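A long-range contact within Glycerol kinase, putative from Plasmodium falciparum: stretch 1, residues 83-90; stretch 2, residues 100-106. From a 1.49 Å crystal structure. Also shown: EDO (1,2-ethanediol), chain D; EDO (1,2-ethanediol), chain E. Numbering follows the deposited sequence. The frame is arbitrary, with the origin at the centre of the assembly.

Stretch 1 83-90: NQRETVII
Stretch 2 (100-106) YNAIVWL

Next to the single bridge between these stretches, the hydroxyl of T87 links a loop on its own stretch to the backbone of the other. T87 OG1 donates to Q84 OE1 at 2.7 Å and accepts from W105 N at 3.1 Å, with an N-H...O angle of 145°. A hydroxyl suits this place because it can give and receive at once, and chi1 in the m well (-65°) sets it between the two partners.

Beyond that relay the stretches run roughly antiparallel, their end-to-end directions 150° apart, and share a single antiparallel bridge. V88 pairs with I103, CA to CA 5.5 Å, through two nearly equal hydrogen bonds: V88 N to I103 O and I103 N to V88 O, both 3.0 Å, at 158° and 156°. V88 (phi/psi -133/141) and I103 (-102/116) are extended, as beta-branched residues readily are; V88 has chi1 p, I103 m then t. The same carbonyls also receive CA-H...O contacts, T87 CA to I103 O and A102 CA to V88 O, each 3.3 Å. In register T87 lies nearest V104 (CA to CA 4.2 Å) and I89 nearest A102 (4.7 Å). Toward I90 and Y100 the backbones separate to 6.7 Å between CA atoms, and a water spans the gap, accepting from I90 N at 2.9 Å and donating to Y100 O at 2.8 Å. Y100 N is left without a partner.

A102 (-63/136) has a small methyl that permits close packing: its CB lies 3.4 Å from I89 CG1 and 3.8 Å from T87 CG2. I89 (-130/140) has chi1 m and chi2 at 149°, between wells.

Before the bridge, stretch 1 turns. Q84 (-50/127) and R85 (-85/173) lead into E86, whose positive phi (69/-40) helps bring T87 (-49/135) round so that T87 N bonds R85 O at 2.7 Å. Across from T87, V104 (-79/159, chi1 t) precedes W105 (-52/-40, chi1 p, chi2 -93°), which has the largest area covered across the contact. W105 CB packs 3.5 Å from both R85 O and E86 OE1, while T87 OG1 and Q84 OE1 lie at the edge of the indole, 3.5 and 3.8 Å from W105 CD1. The CB and CD1 side of W105 thus lies against the polar atoms of the turn, and the backbone N of W105 donates to T87 OG1. Q84 takes chi1 p and chi2 t, with chi3 at -31°, placing OE1 within reach of the threonine hydroxyl.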

# COMPACT_ATOMS: atom_id res chain seq x y z
N ASN C 83 5.57 -6.66 -31.36
CA ASN C 83 4.39 -6.18 -30.62
C ASN C 83 4.14 -6.91 -29.34
O ASN C 83 4.52 -8.06 -29.19
CB ASN C 83 3.14 -6.49 -31.49
CG ASN C 83 3.03 -8.00 -31.82
OD1 ASN C 83 3.82 -8.52 -32.65
ND2 ASN C 83 1.97 -8.72 -31.24
N GLN C 84 3.51 -6.21 -28.41
CA GLN C 84 2.91 -6.80 -27.23
C GLN C 84 2.01 -7.98 -27.72
O GLN C 84 1.17 -7.81 -28.64
CB GLN C 84 2.04 -5.74 -26.52
CG GLN C 84 1.07 -4.98 -27.40
CD GLN C 84 -0.13 -4.37 -26.66
OE1 GLN C 84 -0.60 -4.91 -25.65
NE2 GLN C 84 -0.68 -3.29 -27.22
N ARG C 85 2.24 -9.14 -27.14
CA ARG C 85 1.58 -10.36 -27.53
C ARG C 85 0.18 -10.45 -26.81
O ARG C 85 -0.06 -9.64 -25.89
CB ARG C 85 2.46 -11.51 -27.21
CG ARG C 85 3.83 -11.46 -27.93
CD ARG C 85 4.88 -12.53 -27.43
NE ARG C 85 5.05 -12.33 -26.02
CZ ARG C 85 5.60 -13.21 -25.18
NH1 ARG C 85 6.17 -14.32 -25.66
NH2 ARG C 85 5.52 -13.03 -23.87
N GLU C 86 -0.62 -11.46 -27.19
CA GLU C 86 -1.87 -11.89 -26.56
C GLU C 86 -3.03 -10.88 -26.71
O GLU C 86 -4.15 -11.26 -26.89
CB GLU C 86 -1.71 -12.28 -25.11
CG GLU C 86 -0.77 -13.46 -24.83
CD GLU C 86 0.68 -13.06 -24.57
OE1 GLU C 86 0.95 -11.87 -24.26
OE2 GLU C 86 1.58 -13.94 -24.63
N THR C 87 -2.70 -9.62 -26.59
CA THR C 87 -3.66 -8.53 -26.77
C THR C 87 -4.39 -8.80 -28.09
O THR C 87 -3.78 -9.13 -29.10
CB THR C 87 -2.90 -7.22 -26.83
OG1 THR C 87 -2.28 -7.01 -25.55
CG2 THR C 87 -3.86 -6.04 -27.18
N VAL C 88 -5.72 -8.64 -28.03
CA VAL C 88 -6.58 -9.09 -29.16
C VAL C 88 -7.59 -7.97 -29.51
O VAL C 88 -8.17 -7.30 -28.62
CB VAL C 88 -7.22 -10.50 -28.94
CG1 VAL C 88 -8.17 -10.43 -27.77
CG2 VAL C 88 -7.88 -11.02 -30.22
N ILE C 89 -7.78 -7.86 -30.81
CA ILE C 89 -8.80 -6.92 -31.41
C ILE C 89 -9.59 -7.79 -32.42
O ILE C 89 -9.05 -8.61 -33.16
CB ILE C 89 -8.18 -5.70 -32.12
CG1 ILE C 89 -7.24 -4.91 -31.19
CG2 ILE C 89 -9.26 -4.72 -32.68
CD1 ILE C 89 -6.16 -4.30 -32.09
N ILE C 90 -10.90 -7.55 -32.44
CA ILE C 90 -11.80 -8.14 -33.44
C ILE C 90 -12.38 -6.90 -34.21
O ILE C 90 -12.91 -5.92 -33.61
CB ILE C 90 -12.93 -9.03 -32.86
CG1 ILE C 90 -12.30 -10.12 -31.97
CG2 ILE C 90 -13.83 -9.66 -33.95
CD1 ILE C 90 -13.28 -11.09 -31.28
N TYR C 100 -14.69 -3.63 -30.86
CA TYR C 100 -14.48 -3.40 -29.48
C TYR C 100 -13.06 -2.93 -29.30
O TYR C 100 -12.27 -3.10 -30.19
CB TYR C 100 -14.72 -4.70 -28.70
CG TYR C 100 -14.82 -4.46 -27.17
CD1 TYR C 100 -16.00 -4.07 -26.62
CD2 TYR C 100 -13.73 -4.69 -26.29
CE1 TYR C 100 -16.08 -3.79 -25.22
CE2 TYR C 100 -13.81 -4.50 -24.96
CZ TYR C 100 -14.99 -4.06 -24.38
OH TYR C 100 -15.16 -3.80 -23.03
N ASN C 101 -12.73 -2.33 -28.15
CA ASN C 101 -11.32 -2.02 -27.84
C ASN C 101 -10.44 -3.26 -27.92
O ASN C 101 -10.89 -4.38 -27.80
CB ASN C 101 -11.17 -1.42 -26.46
CG ASN C 101 -11.46 0.11 -26.38
OD1 ASN C 101 -11.76 0.64 -25.25
ND2 ASN C 101 -11.47 0.79 -27.46
N ALA C 102 -9.13 -3.05 -28.00
CA ALA C 102 -8.20 -4.14 -27.73
C ALA C 102 -8.39 -4.55 -26.25
O ALA C 102 -8.40 -3.72 -25.39
CB ALA C 102 -6.74 -3.73 -28.03
N ILE C 103 -8.44 -5.87 -25.96
CA ILE C 103 -8.35 -6.40 -24.64
C ILE C 103 -6.93 -6.93 -24.44
O ILE C 103 -6.45 -7.80 -25.20
CB ILE C 103 -9.36 -7.53 -24.35
CG1 ILE C 103 -10.82 -6.98 -24.52
CG2 ILE C 103 -9.19 -8.00 -22.89
CD1 ILE C 103 -11.93 -8.02 -24.37
N VAL C 104 -6.23 -6.28 -23.49
CA VAL C 104 -4.76 -6.41 -23.36
C VAL C 104 -4.45 -7.72 -22.66
O VAL C 104 -5.29 -8.31 -21.90
CB VAL C 104 -4.17 -5.15 -22.64
CG1 VAL C 104 -2.68 -5.13 -22.53
CG2 VAL C 104 -4.57 -3.87 -23.42
N TRP C 105 -3.22 -8.16 -22.86
CA TRP C 105 -2.70 -9.40 -22.19
C TRP C 105 -2.93 -9.36 -20.67
O TRP C 105 -3.04 -10.36 -20.04
CB TRP C 105 -1.26 -9.66 -22.65
CG TRP C 105 -0.28 -8.61 -22.27
CD1 TRP C 105 0.08 -7.55 -23.03
CD2 TRP C 105 0.56 -8.57 -21.09
NE1 TRP C 105 1.10 -6.83 -22.41
CE2 TRP C 105 1.41 -7.43 -21.22
CE3 TRP C 105 0.77 -9.44 -20.00
CZ2 TRP C 105 2.38 -7.09 -20.20
CZ3 TRP C 105 1.72 -9.14 -19.06
CH2 TRP C 105 2.51 -7.96 -19.16
N LEU C 106 -2.74 -8.19 -20.08
CA LEU C 106 -2.89 -7.93 -18.63
C LEU C 106 -4.34 -7.98 -18.09
O LEU C 106 -4.54 -8.02 -16.86
CB LEU C 106 -2.28 -6.58 -18.27
CG LEU C 106 -0.75 -6.52 -18.15
CD1 LEU C 106 -0.25 -5.02 -18.10
CD2 LEU C 106 -0.25 -7.37 -16.87
C1 EDO D . -17.22 -1.39 -22.73
O1 EDO D . -17.53 -2.84 -22.35
C2 EDO D . -15.88 -0.56 -22.64
O2 EDO D . -14.83 -0.67 -23.73
C1 EDO E . -7.06 -4.01 -14.63
O1 EDO E . -7.72 -3.61 -13.26
C2 EDO E . -5.93 -5.11 -14.92
O2 EDO E . -5.99 -6.58 -15.19
O HOH W 1 -11.81 -5.87 -30.22